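Local coordinates for papain-like cysteine protease (Porcine reproductive and respiratory syndrome virus, PDB 3MTV) that acts as a metal-dependent nuclease and papain-like cysteine protease, and probably helps the virus to suppress host innate immunity, at the interface of chains A and B. Numbering follows the deposited sequence. Chains: chain A/B, Papain-like cysteine protease.

The interface of chains A and B. Residues chain A 52-53, 152, 154-156; chain B 29, 31.
B:Phe31 pushes its ring from one copy of the protein into a pocket of the other, lined by A:His52, A:His53, A:Val152 and the run A:Glu154 to A:Trp156. The aromatic contact is edge-to-face: the indole of A:Trp156 stands at 81° to the phenyl plane and brings the rim of its six-membered ring over one phenyl face, with CZ3 3.7 Å from CZ of B:Phe31. Its neighbouring rim carbon CH2 reaches CA of B:Val29 at 3.8 Å.

Apolar contacts surround the far end of the phenyl ring. CB of A:His52 lies 3.8 Å from CZ of B:Phe31, while the methyl CG2 of A:Val152 approaches CE2. With CG anti to the carbonyl carbon (chi1 -69°), the flat apolar ring enters with A:Trp156 over one face and A:His52 and A:Val152 by its rim, slightly toward the other side. The carbonyl O of A:Glu154 sits 3.4 Å from CD2 of B:Phe31, a van der Waals contact with the rim.

Within chain A, NE2 of A:His53 hydrogen-bonds to the hydroxyl OG of A:Ser155 (2.9 Å), in the imidazole plane. This link ties together the two pocket segments and should steady the imidazole, whose CE1 faces the phenyl tip.

The two-fold interface repeats this patch with the chains exchanged, though the dimer may not be biological. The pocket comprises the loop before strand 54-56 and the connection between strands 145-150 and 158-162; B:Val29 and B:Phe31 lie between strand 18-23 and helix 39-48. The contact's centre is about 12 Å from the catalytic A:His159.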
loop_
_atom_site.group_PDB
_atom_site.type_symbol
_atom_site.label_atom_id
_atom_site.label_comp_id
_atom_site.label_asym_id
_atom_site.label_seq_id
_atom_site.Cartn_x
_atom_site.Cartn_y
_atom_site.Cartn_z
ATOM N N HIS A 52 -1.397 5.048 -3.158
ATOM C CA HIS A 52 -2.122 3.823 -3.455
ATOM C C HIS A 52 -2.293 3.804 -4.874
ATOM O O HIS A 52 -2.879 2.823 -5.428
ATOM C CB HIS A 52 -3.524 3.693 -2.773
ATOM C CG HIS A 52 -3.546 3.868 -1.253
ATOM N ND1 HIS A 52 -2.829 3.065 -0.364
ATOM C CD2 HIS A 52 -4.237 4.744 -0.473
ATOM C CE1 HIS A 52 -3.072 3.475 0.877
ATOM N NE2 HIS A 52 -3.953 4.477 0.844
ATOM N N HIS A 53 -1.762 4.842 -5.522
ATOM C CA HIS A 53 -1.621 4.607 -6.953
ATOM C C HIS A 53 -0.240 4.279 -7.356
ATOM O O HIS A 53 0.690 4.867 -6.840
ATOM C CB HIS A 53 -2.121 5.713 -7.840
ATOM C CG HIS A 53 -3.496 6.201 -7.518
ATOM N ND1 HIS A 53 -3.856 6.664 -6.268
ATOM C CD2 HIS A 53 -4.593 6.321 -8.306
ATOM C CE1 HIS A 53 -5.112 7.051 -6.308
ATOM N NE2 HIS A 53 -5.569 6.863 -7.529
ATOM N N VAL A 152 -5.359 3.188 -11.613
ATOM C CA VAL A 152 -6.050 1.948 -11.238
ATOM C C VAL A 152 -7.560 2.068 -11.370
ATOM O O VAL A 152 -8.081 3.112 -10.918
ATOM C CB VAL A 152 -5.749 1.530 -9.698
ATOM C CG1 VAL A 152 -4.436 2.038 -9.204
ATOM C CG2 VAL A 152 -6.644 2.176 -8.789
ATOM N N GLU A 154 -10.063 1.576 -9.903
ATOM C CA GLU A 154 -11.081 1.932 -8.918
ATOM C C GLU A 154 -10.815 3.248 -8.353
ATOM O O GLU A 154 -11.434 3.607 -7.401
ATOM C CB GLU A 154 -11.453 0.862 -7.835
ATOM C CG GLU A 154 -10.455 -0.235 -7.540
ATOM C CD GLU A 154 -10.306 -1.260 -8.601
ATOM O OE1 GLU A 154 -9.236 -1.371 -9.142
ATOM O OE2 GLU A 154 -11.236 -1.990 -8.903
ATOM N N SER A 155 -9.882 3.977 -8.956
ATOM C CA SER A 155 -9.575 5.330 -8.454
ATOM C C SER A 155 -10.781 6.220 -8.587
ATOM O O SER A 155 -11.661 6.052 -9.487
ATOM C CB SER A 155 -8.454 5.959 -9.259
ATOM O OG SER A 155 -8.158 7.291 -8.875
ATOM N N TRP A 156 -10.752 7.202 -7.714
ATOM C CA TRP A 156 -11.583 8.366 -7.916
ATOM C C TRP A 156 -11.116 9.456 -8.883
ATOM O O TRP A 156 -11.750 10.516 -8.929
ATOM C CB TRP A 156 -11.836 9.109 -6.618
ATOM C CG TRP A 156 -10.716 9.811 -6.107
ATOM C CD1 TRP A 156 -10.437 11.161 -6.203
ATOM C CD2 TRP A 156 -9.661 9.249 -5.366
ATOM N NE1 TRP A 156 -9.259 11.461 -5.553
ATOM C CE2 TRP A 156 -8.756 10.297 -5.045
ATOM C CE3 TRP A 156 -9.370 7.952 -4.943
ATOM C CZ2 TRP A 156 -7.627 10.078 -4.307
ATOM C CZ3 TRP A 156 -8.215 7.749 -4.211
ATOM C CH2 TRP A 156 -7.368 8.794 -3.899
ATOM N N VAL B 29 -9.179 10.145 0.143
ATOM C CA VAL B 29 -8.973 8.841 -0.409
ATOM C C VAL B 29 -10.267 8.059 -0.443
ATOM O O VAL B 29 -10.878 7.835 0.585
ATOM C CB VAL B 29 -8.021 8.063 0.343
ATOM C CG1 VAL B 29 -7.935 6.825 -0.406
ATOM C CG2 VAL B 29 -6.667 8.732 0.361
ATOM N N PHE B 31 -11.993 5.055 -2.775
ATOM C CA PHE B 31 -12.095 4.129 -3.854
ATOM C C PHE B 31 -13.387 3.375 -3.756
ATOM O O PHE B 31 -14.097 3.456 -2.760
ATOM C CB PHE B 31 -11.056 3.007 -3.656
ATOM C CG PHE B 31 -9.655 3.429 -3.810
ATOM C CD1 PHE B 31 -8.926 3.879 -2.751
ATOM C CD2 PHE B 31 -9.031 3.370 -5.039
ATOM C CE1 PHE B 31 -7.552 4.301 -2.961
ATOM C CE2 PHE B 31 -7.728 3.810 -5.211
ATOM C CZ PHE B 31 -7.006 4.262 -4.171
#